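Local coordinates for hypothetical protein TM1553 (Thermotoga maritima, PDB 1VRM) that is uncharacterised in detail but belongs to the ApbE family, whose members include flavin transferases that attach FMN to target proteins, a role it may share, at residues Y57-T62 and D82-S87; K70-P75 and G157-L162; L88-C93 and F145-M150. One frame throughout, in Å; residues are numbered along the deposited sequence. Where two conformers were deposited one is given.

Interaction 1 of 3, residues Y57-T62 and D82-S87; sequences YKFSFT and DEETYS
Lys-58 reaches across to Asp-82 and Glu-84 in a salt-bridge network that ties the C-terminal end of helix 41-58 to the first turn of helix 83-98. The lysine chain is extended throughout, with CG anti to the backbone N (chi1 180°), and its ammonium group meets the Asp-82 side chain tip to tip. NZ donates to Glu-84 OE1 at 2.7 Å, on the lone pair anti to the other oxygen, and to Asp-82 OD2 at 2.9 Å, from above the carboxylate plane. Thr-85 N donates to the same OD2 from the opposite face, so that oxygen serves both the cap and the bridge. Thr-85 OG1 donates to Asp-82 OD1 at 2.6 Å, which fixes the carboxylate by its second oxygen. Beside the salt bridges, Phe-59 brings CE1 to within 3.7 Å of Thr-85 OG1, while Glu-84 OE1 sits at the ring's edge. One ring face carries Lys-58 CG over its centre. Glu-84 is held further by Arg-54 through OE1 and by the Tyr-169 hydroxyl through OE2. The arrangement is that of a helix N-cap, Asp-82 closing the start of helix 83-98, with a lysine from a second helix joined to the capping carboxylate.

Interaction 2 of 3, residues K70-P75 and G157-L162; sequences KINDHP and GVKIDL
Asn-72, in the last turn of helix 67-72, turns its carboxamide onto the backbone of Ile-160 and makes two hydrogen bonds with that one residue. Ile-160 N donates to Asn-72 OD1 at 2.8 Å, approaching somewhat tilted from the carbonyl plane. Asn-72 ND2 returns a nearly straight bond to Ile-160 O at 2.9 Å; Ile-160 O lies in the amide plane of Asn-72, and the N-H meets one of its lone pairs. With both ends engaged, the amide cannot flip without losing the pair, and bonding to the N and O of one residue resembles the way a neighbouring strand would pair.

Water carries the next polar links. One molecule donates to both Asn-72 O and Val-158 O, joining two carbonyls that could not bond directly. A second donates to Asp-73 OD1 and accepts from Lys-159 NZ, bridging opposite charges whose atoms, OD1 and NZ, stand 4.4 Å apart. Each has a direct partner too: Lys-69 for Asp-73 and Glu-112 for Lys-159.

Van der Waals packing adds to this. The extended chain of Lys-159 lays its methylenes across the Asn-72 amide, its CB 3.6 Å from Asn-72 CG. The apolar pair is Ile-71 and Ile-160, both buried, which meet through CG2 and CD1 at 4.2 Å.

Around this junction, the 157-162 loop lies against three helices: 67-72 itself, 83-98, where Leu-162 touches Leu-88 and Ala-92, and 108-114, where Lys-159 lies against Arg-109. His-74, of the other segment, meets strand 79-80 through Val-79.

Interaction 3 of 3, residues L88-C93 and F145-M150; sequences LIKAAC and FDDKNM
Lys-90, in the conformer given of the two modelled, lays its aliphatic chain over the face of the Phe-145 ring and then bonds, by its ammonium group, to Asp-147, two residues after Phe-145. CD is the atom that does the stacking: it lies 3.5 Å from the Phe-145 ring centroid and only 14° off the ring normal, a CH-pi contact directly over the centre. The two side chains run past each other in opposite directions, which carries the lysine back along the phenylalanine toward the turn that follows it. Lys-90 is bent rather than extended; chi2 of 84° turns CD over the ring, and a second bend at chi4 sets the position of NZ. From there NZ donates to Asp-147 OD1 at 2.6 Å, on the syn side and out of the carboxylate plane. Tyr-86 OH also hydrogen-bonds to that OD1, so in this conformer the oxygen is shared between two partners from helix 83-98.

The contact packs this helix against strand 143-146, an outer strand of the small antiparallel sheet formed with 151-154 and 79-80. An Asx motif shapes the connection between 143-146 and 151-154: Asp-146 OD1 accepts from Asn-149 N, while Asp-146 OD2 takes a bond from Asn-149 ND2 in the plane of that amide.

Along the rim of the Phe-145 ring the helix supplies two more side chains. Ile-89 CG2 packs against CE1 of Phe-145 at 3.8 Å. Cys-93 SG lies in the ring plane, 3.9 Å from Phe-145 CZ, a sulfur-aromatic contact made at the edge; both Ile-89 and Cys-93 also touch Val-143.

Helix 83-98 joins the three: interaction 1 uses its first turn, interaction 3 the next turns, and interaction 2 packs on it from helix 67-72 and from the loop before helix 166-181. Tyr-86 links interactions 1 and 3, its CG 3.6 Å from Met-150 CG. Interactions 2 and 3 meet through Ile-71 CD1 and Ile-89 CD1, 3.5 Å apart. Phe-61, just beyond helix 41-58, connects interactions 1 and 2, with CE1 3.5 Å from Asn-72 ND2. The centres of interactions 1 and 3 are about 11 Å apart. Near interaction 2, the Lys-159 side chain is about 3 Å from a bound methylpentanediol, and Asp-161 OD2 hydrogen-bonds an unidentified ligand; both molecules probably come from the crystallisation liquor.

Interaction 1 of 3, residues Y57-T62 and D82-S87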
loop_
_atom_site.group_PDB
_atom_site.type_symbol
_atom_site.label_atom_id
_atom_site.label_comp_id
_atom_site.label_asym_id
_atom_site.label_seq_id
_atom_site.Cartn_x
_atom_site.Cartn_y
_atom_site.Cartn_z
ATOM N N TYR A 57 -8.395 -9.017 -7.882
ATOM C CA TYR A 57 -8.797 -9.068 -9.291
ATOM C C TYR A 57 -9.556 -7.818 -9.712
ATOM O O TYR A 57 -9.373 -7.309 -10.840
ATOM C CB TYR A 57 -9.588 -10.333 -9.588
ATOM C CG TYR A 57 -8.726 -11.556 -9.278
ATOM C CD1 TYR A 57 -7.430 -11.642 -9.796
ATOM C CD2 TYR A 57 -9.157 -12.538 -8.424
ATOM C CE1 TYR A 57 -6.601 -12.715 -9.491
ATOM C CE2 TYR A 57 -8.335 -13.621 -8.118
ATOM C CZ TYR A 57 -7.064 -13.696 -8.653
ATOM O OH TYR A 57 -6.236 -14.769 -8.359
ATOM N N LYS A 58 -10.373 -7.283 -8.809
ATOM C CA LYS A 58 -11.209 -6.149 -9.153
ATOM C C LYS A 58 -10.412 -4.893 -9.423
ATOM O O LYS A 58 -10.812 -4.062 -10.265
ATOM C CB LYS A 58 -12.232 -5.877 -8.054
ATOM C CG LYS A 58 -13.141 -4.709 -8.335
ATOM C CD LYS A 58 -14.295 -4.624 -7.376
ATOM C CE LYS A 58 -15.139 -3.388 -7.647
ATOM N NZ LYS A 58 -16.305 -3.330 -6.731
ATOM N N PHE A 59 -9.323 -4.736 -8.674
ATOM C CA PHE A 59 -8.506 -3.524 -8.764
ATOM C C PHE A 59 -7.154 -3.773 -9.441
ATOM O O PHE A 59 -6.288 -2.922 -9.391
ATOM C CB PHE A 59 -8.396 -2.878 -7.388
ATOM C CG PHE A 59 -9.730 -2.433 -6.867
ATOM C CD1 PHE A 59 -10.425 -1.427 -7.473
ATOM C CD2 PHE A 59 -10.359 -3.101 -5.826
ATOM C CE1 PHE A 59 -11.683 -1.064 -6.989
ATOM C CE2 PHE A 59 -11.623 -2.719 -5.362
ATOM C CZ PHE A 59 -12.252 -1.688 -5.948
ATOM N N SER A 60 -7.006 -4.897 -10.130
ATOM C CA SER A 60 -5.795 -5.283 -10.808
ATOM C C SER A 60 -5.471 -4.384 -11.990
ATOM O O SER A 60 -6.371 -3.878 -12.662
ATOM C CB SER A 60 -5.940 -6.719 -11.367
ATOM O OG SER A 60 -4.830 -7.083 -12.170
ATOM N N PHE A 61 -4.185 -4.183 -12.257
ATOM C CA PHE A 61 -3.813 -3.412 -13.443
ATOM C C PHE A 61 -4.024 -4.257 -14.684
ATOM O O PHE A 61 -4.202 -3.708 -15.763
ATOM C CB PHE A 61 -2.353 -2.947 -13.341
ATOM C CG PHE A 61 -1.964 -1.898 -14.342
ATOM C CD1 PHE A 61 -2.195 -0.564 -14.075
ATOM C CD2 PHE A 61 -1.371 -2.239 -15.551
ATOM C CE1 PHE A 61 -1.807 0.430 -15.008
ATOM C CE2 PHE A 61 -1.012 -1.249 -16.479
ATOM C CZ PHE A 61 -1.244 0.078 -16.169
ATOM N N THR A 62 -3.993 -5.599 -14.533
ATOM C CA THR A 62 -3.957 -6.492 -15.702
ATOM C C THR A 62 -5.104 -7.468 -15.883
ATOM O O THR A 62 -5.376 -7.897 -17.014
ATOM C CB THR A 62 -2.678 -7.322 -15.673
ATOM O OG1 THR A 62 -2.668 -8.103 -14.474
ATOM C CG2 THR A 62 -1.480 -6.428 -15.683
ATOM N N ASP A 82 -19.064 1.339 -9.946
ATOM C CA ASP A 82 -19.766 1.025 -8.724
ATOM C C ASP A 82 -19.232 1.888 -7.560
ATOM O O ASP A 82 -18.148 2.481 -7.637
ATOM C CB ASP A 82 -19.572 -0.467 -8.422
ATOM C CG ASP A 82 -18.104 -0.802 -8.231
ATOM O OD1 ASP A 82 -17.346 -0.920 -9.245
ATOM O OD2 ASP A 82 -17.698 -0.852 -7.052
ATOM N N GLU A 83 -19.975 1.916 -6.447
ATOM C CA GLU A 83 -19.661 2.752 -5.294
ATOM C C GLU A 83 -18.345 2.400 -4.662
ATOM O O GLU A 83 -17.618 3.273 -4.243
ATOM C CB GLU A 83 -20.804 2.639 -4.263
ATOM C CG GLU A 83 -20.677 3.596 -3.095
ATOM N N GLU A 84 -18.038 1.116 -4.573
ATOM C CA GLU A 84 -16.756 0.706 -3.975
ATOM C C GLU A 84 -15.574 1.290 -4.754
ATOM O O GLU A 84 -14.615 1.865 -4.203
ATOM C CB GLU A 84 -16.646 -0.819 -3.907
ATOM C CG GLU A 84 -15.349 -1.262 -3.204
ATOM C CD GLU A 84 -15.083 -2.763 -3.208
ATOM O OE1 GLU A 84 -15.471 -3.439 -4.202
ATOM O OE2 GLU A 84 -14.457 -3.226 -2.214
ATOM N N THR A 85 -15.634 1.084 -6.041
ATOM C CA THR A 85 -14.574 1.547 -6.909
ATOM C C THR A 85 -14.468 3.086 -6.825
ATOM O O THR A 85 -13.366 3.667 -6.709
ATOM C CB THR A 85 -14.931 1.178 -8.319
ATOM O OG1 THR A 85 -14.966 -0.241 -8.410
ATOM C CG2 THR A 85 -13.900 1.685 -9.290
ATOM N N TYR A 86 -15.619 3.732 -6.901
ATOM C CA TYR A 86 -15.648 5.199 -6.870
ATOM C C TYR A 86 -14.994 5.745 -5.604
ATOM O O TYR A 86 -14.112 6.628 -5.642
ATOM C CB TYR A 86 -17.077 5.682 -7.021
ATOM C CG TYR A 86 -17.191 7.125 -7.415
ATOM C CD1 TYR A 86 -16.997 7.497 -8.740
ATOM C CD2 TYR A 86 -17.563 8.094 -6.516
ATOM C CE1 TYR A 86 -17.106 8.836 -9.151
ATOM C CE2 TYR A 86 -17.678 9.437 -6.918
ATOM C CZ TYR A 86 -17.474 9.783 -8.245
ATOM O OH TYR A 86 -17.594 11.097 -8.696
ATOM N N SER A 87 -15.372 5.154 -4.477
ATOM C CA SER A 87 -14.888 5.611 -3.195
ATOM C C SER A 87 -13.375 5.346 -3.060
ATOM O O SER A 87 -12.625 6.191 -2.568
ATOM C CB SER A 87 -15.636 4.908 -2.076
ATOM O OG SER A 87 -15.216 3.567 -1.970
#

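Interaction 2 of 3, residues K70-P75 and G157-L162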
loop_
_atom_site.group_PDB
_atom_site.type_symbol
_atom_site.label_atom_id
_atom_site.label_comp_id
_atom_site.label_asym_id
_atom_site.label_seq_id
_atom_site.Cartn_x
_atom_site.Cartn_y
_atom_site.Cartn_z
ATOM N N LYS A 70 -10.634 -1.665 -16.734
ATOM C CA LYS A 70 -11.739 -1.099 -17.549
ATOM C C LYS A 70 -11.586 0.401 -17.717
ATOM O O LYS A 70 -11.638 0.908 -18.830
ATOM C CB LYS A 70 -13.107 -1.396 -16.937
ATOM C CG LYS A 70 -14.298 -0.835 -17.706
ATOM C CD LYS A 70 -15.554 -1.160 -16.917
ATOM C CE LYS A 70 -16.746 -0.424 -17.389
ATOM N NZ LYS A 70 -17.944 -1.073 -16.749
ATOM N N ILE A 71 -11.323 1.127 -16.637
ATOM C CA ILE A 71 -11.132 2.557 -16.748
ATOM C C ILE A 71 -9.886 2.860 -17.607
ATOM O O ILE A 71 -9.935 3.656 -18.583
ATOM C CB ILE A 71 -10.947 3.232 -15.364
ATOM C CG1 ILE A 71 -12.246 3.150 -14.538
ATOM C CG2 ILE A 71 -10.491 4.702 -15.555
ATOM C CD1 ILE A 71 -12.042 3.313 -13.045
ATOM N N ASN A 72 -8.778 2.181 -17.321
ATOM C CA ASN A 72 -7.499 2.402 -18.055
ATOM C C ASN A 72 -7.593 2.148 -19.545
ATOM O O ASN A 72 -6.855 2.761 -20.346
ATOM C CB ASN A 72 -6.373 1.611 -17.447
ATOM C CG ASN A 72 -5.965 2.141 -16.067
ATOM O OD1 ASN A 72 -6.283 3.291 -15.708
ATOM N ND2 ASN A 72 -5.200 1.329 -15.334
ATOM N N ASP A 73 -8.436 1.176 -19.886
ATOM C CA ASP A 73 -8.620 0.769 -21.269
ATOM C C ASP A 73 -9.714 1.595 -21.981
ATOM O O ASP A 73 -10.001 1.339 -23.152
ATOM C CB ASP A 73 -8.959 -0.717 -21.331
ATOM C CG ASP A 73 -7.745 -1.628 -21.063
ATOM O OD1 ASP A 73 -6.593 -1.114 -21.056
ATOM O OD2 ASP A 73 -7.996 -2.838 -20.921
ATOM N N HIS A 74 -10.307 2.557 -21.256
ATOM C CA HIS A 74 -11.317 3.421 -21.811
ATOM C C HIS A 74 -10.948 4.899 -21.556
ATOM O O HIS A 74 -11.677 5.596 -20.833
ATOM C CB HIS A 74 -12.682 3.085 -21.234
ATOM C CG HIS A 74 -13.210 1.784 -21.726
ATOM N ND1 HIS A 74 -12.902 0.586 -21.126
ATOM C CD2 HIS A 74 -13.967 1.482 -22.810
ATOM C CE1 HIS A 74 -13.462 -0.407 -21.804
ATOM N NE2 HIS A 74 -14.105 0.112 -22.842
ATOM N N PRO A 75 -9.854 5.415 -22.180
ATOM C CA PRO A 75 -9.470 6.817 -22.007
ATOM C C PRO A 75 -10.476 7.726 -22.693
ATOM O O PRO A 75 -11.206 7.293 -23.616
ATOM C CB PRO A 75 -8.115 6.907 -22.742
ATOM C CG PRO A 75 -8.195 5.872 -23.770
ATOM C CD PRO A 75 -8.937 4.729 -23.100
ATOM N N GLY A 157 -4.176 10.503 -21.129
ATOM C CA GLY A 157 -3.645 9.169 -21.256
ATOM C C GLY A 157 -3.185 8.580 -19.948
ATOM O O GLY A 157 -2.494 7.549 -19.940
ATOM N N VAL A 158 -3.629 9.118 -18.824
ATOM C CA VAL A 158 -3.149 8.548 -17.553
ATOM C C VAL A 158 -3.786 7.173 -17.323
ATOM O O VAL A 158 -4.885 6.879 -17.816
ATOM C CB VAL A 158 -3.333 9.423 -16.318
ATOM C CG1 VAL A 158 -2.685 10.768 -16.444
ATOM C CG2 VAL A 158 -4.764 9.543 -15.961
ATOM N N LYS A 159 -3.084 6.358 -16.553
ATOM C CA LYS A 159 -3.587 5.097 -16.105
ATOM C C LYS A 159 -3.431 5.012 -14.580
ATOM O O LYS A 159 -2.411 5.399 -14.015
ATOM C CB LYS A 159 -2.874 3.936 -16.750
ATOM C CG LYS A 159 -3.165 3.831 -18.278
ATOM C CD LYS A 159 -2.631 2.545 -18.821
ATOM C CE LYS A 159 -3.159 2.162 -20.213
ATOM N NZ LYS A 159 -2.683 0.790 -20.715
ATOM N N ILE A 160 -4.459 4.486 -13.944
ATOM C CA ILE A 160 -4.542 4.351 -12.473
ATOM C C ILE A 160 -3.896 3.029 -12.090
ATOM O O ILE A 160 -4.143 1.992 -12.718
ATOM C CB ILE A 160 -6.021 4.347 -12.047
ATOM C CG1 ILE A 160 -6.657 5.729 -12.345
ATOM C CG2 ILE A 160 -6.167 3.894 -10.635
ATOM C CD1 ILE A 160 -8.162 5.775 -12.269
ATOM N N ASP A 161 -3.085 3.042 -11.050
ATOM C CA ASP A 161 -2.574 1.816 -10.436
ATOM C C ASP A 161 -2.753 2.000 -8.922
ATOM O O ASP A 161 -2.286 2.997 -8.365
ATOM C CB ASP A 161 -1.096 1.530 -10.720
ATOM C CG ASP A 161 -0.659 0.197 -10.043
ATOM O OD1 ASP A 161 -0.849 -0.899 -10.632
ATOM O OD2 ASP A 161 -0.196 0.241 -8.886
ATOM N N LEU A 162 -3.450 1.047 -8.297
ATOM C CA LEU A 162 -3.818 1.140 -6.865
ATOM C C LEU A 162 -2.907 0.285 -5.972
ATOM O O LEU A 162 -3.221 0.076 -4.791
ATOM C CB LEU A 162 -5.299 0.756 -6.656
ATOM C CG LEU A 162 -6.316 1.691 -7.318
ATOM C CD1 LEU A 162 -7.757 1.378 -7.045
ATOM C CD2 LEU A 162 -6.067 3.157 -6.899
HETATM O O HOH W 1 -5.764 5.620 -20.159
HETATM O O HOH W 2 -4.409 -1.151 -19.323
#

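Interaction 3 of 3, residues L88-C93 and F145-M150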
loop_
_atom_site.group_PDB
_atom_site.type_symbol
_atom_site.label_atom_id
_atom_site.label_comp_id
_atom_site.label_asym_id
_atom_site.label_seq_id
_atom_site.Cartn_x
_atom_site.Cartn_y
_atom_site.Cartn_z
ATOM N N LEU A 88 -12.902 4.203 -3.536
ATOM C CA LEU A 88 -11.458 3.920 -3.430
ATOM C C LEU A 88 -10.606 4.834 -4.300
ATOM O O LEU A 88 -9.580 5.340 -3.883
ATOM C CB LEU A 88 -11.170 2.439 -3.736
ATOM C CG LEU A 88 -9.729 1.997 -3.619
ATOM C CD1 LEU A 88 -9.127 2.313 -2.265
ATOM C CD2 LEU A 88 -9.732 0.506 -3.898
ATOM N N ILE A 89 -11.042 5.028 -5.525
ATOM C CA ILE A 89 -10.322 5.968 -6.396
ATOM C C ILE A 89 -10.331 7.377 -5.832
ATOM O O ILE A 89 -9.277 8.017 -5.765
ATOM C CB ILE A 89 -10.848 5.891 -7.846
ATOM C CG1 ILE A 89 -10.576 4.484 -8.370
ATOM C CG2 ILE A 89 -10.217 6.931 -8.761
ATOM C CD1 ILE A 89 -11.135 4.189 -9.763
ATOM N N LYS A 90 -11.486 7.831 -5.343
ATOM C CA LYS A 90 -11.561 9.159 -4.671
ATOM C C LYS A 90 -10.584 9.249 -3.509
ATOM O O LYS A 90 -9.861 10.237 -3.361
ATOM C CB LYS A 90 -12.973 9.432 -4.141
ATOM C CG LYS A 90 -13.421 10.877 -4.300
ATOM C CD LYS A 90 -13.980 11.141 -5.673
ATOM C CE LYS A 90 -14.985 12.275 -5.695
ATOM N NZ LYS A 90 -16.340 11.930 -5.167
ATOM N N ALA A 91 -10.540 8.198 -2.700
ATOM C CA ALA A 91 -9.628 8.177 -1.553
ATOM C C ALA A 91 -8.160 8.233 -1.989
ATOM O O ALA A 91 -7.357 8.945 -1.421
ATOM C CB ALA A 91 -9.885 7.002 -0.685
ATOM N N ALA A 92 -7.818 7.487 -3.034
ATOM C CA ALA A 92 -6.457 7.468 -3.520
ATOM C C ALA A 92 -6.084 8.854 -4.035
ATOM O O ALA A 92 -5.006 9.371 -3.771
ATOM C CB ALA A 92 -6.306 6.402 -4.623
ATOM N N CYS A 93 -6.996 9.467 -4.769
ATOM C CA CYS A 93 -6.737 10.843 -5.222
ATOM C C CYS A 93 -6.663 11.825 -4.031
ATOM O O CYS A 93 -5.860 12.732 -4.064
ATOM C CB CYS A 93 -7.750 11.290 -6.272
ATOM S SG CYS A 93 -7.545 10.347 -7.818
ATOM N N PHE A 145 -13.997 13.270 -11.869
ATOM C CA PHE A 145 -15.101 12.608 -11.190
ATOM C C PHE A 145 -16.419 13.267 -11.518
ATOM O O PHE A 145 -16.496 14.487 -11.573
ATOM C CB PHE A 145 -14.873 12.691 -9.686
ATOM C CG PHE A 145 -13.656 11.958 -9.234
ATOM C CD1 PHE A 145 -13.716 10.612 -9.037
ATOM C CD2 PHE A 145 -12.456 12.607 -9.021
ATOM C CE1 PHE A 145 -12.585 9.893 -8.632
ATOM C CE2 PHE A 145 -11.312 11.911 -8.598
ATOM C CZ PHE A 145 -11.378 10.548 -8.435
ATOM N N ASP A 146 -17.438 12.431 -11.698
ATOM C CA ASP A 146 -18.832 12.833 -11.837
ATOM C C ASP A 146 -19.604 12.202 -10.663
ATOM O O ASP A 146 -20.104 11.078 -10.770
ATOM C CB ASP A 146 -19.327 12.351 -13.189
ATOM C CG ASP A 146 -20.808 12.602 -13.426
ATOM O OD1 ASP A 146 -21.482 13.177 -12.544
ATOM O OD2 ASP A 146 -21.261 12.215 -14.531
ATOM N N ASP A 147 -19.738 12.956 -9.569
ATOM C CA ASP A 147 -20.499 12.466 -8.411
ATOM C C ASP A 147 -21.991 12.245 -8.706
ATOM O O ASP A 147 -22.571 11.305 -8.186
ATOM C CB ASP A 147 -20.401 13.413 -7.203
ATOM C CG ASP A 147 -18.984 13.614 -6.703
ATOM O OD1 ASP A 147 -18.103 12.742 -6.890
ATOM O OD2 ASP A 147 -18.749 14.694 -6.110
ATOM N N LYS A 148 -22.594 13.080 -9.555
ATOM C CA LYS A 148 -24.027 12.939 -9.938
ATOM C C LYS A 148 -24.309 11.512 -10.446
ATOM O O LYS A 148 -25.183 10.811 -9.940
ATOM C CB LYS A 148 -24.370 13.954 -11.035
ATOM C CG LYS A 148 -25.862 14.126 -11.371
ATOM C CD LYS A 148 -26.055 14.587 -12.816
ATOM N N ASN A 149 -23.522 11.064 -11.425
ATOM C CA ASN A 149 -23.749 9.776 -12.060
ATOM C C ASN A 149 -22.760 8.670 -11.691
ATOM O O ASN A 149 -22.836 7.576 -12.269
ATOM C CB ASN A 149 -23.738 9.986 -13.578
ATOM C CG ASN A 149 -24.689 11.098 -14.006
ATOM O OD1 ASN A 149 -25.900 10.944 -13.884
ATOM N ND2 ASN A 149 -24.148 12.232 -14.450
HETATM N N MSE A 150 -21.807 8.981 -10.809
HETATM C CA MSE A 150 -20.763 8.057 -10.398
HETATM C C MSE A 150 -19.978 7.520 -11.588
HETATM O O MSE A 150 -19.930 6.297 -11.870
HETATM C CB MSE A 150 -21.362 6.917 -9.618
HETATM C CG MSE A 150 -20.374 6.134 -8.859
HETATM SE SE MSE A 150 -21.335 5.387 -7.300
HETATM C CE MSE A 150 -20.932 6.817 -5.963
#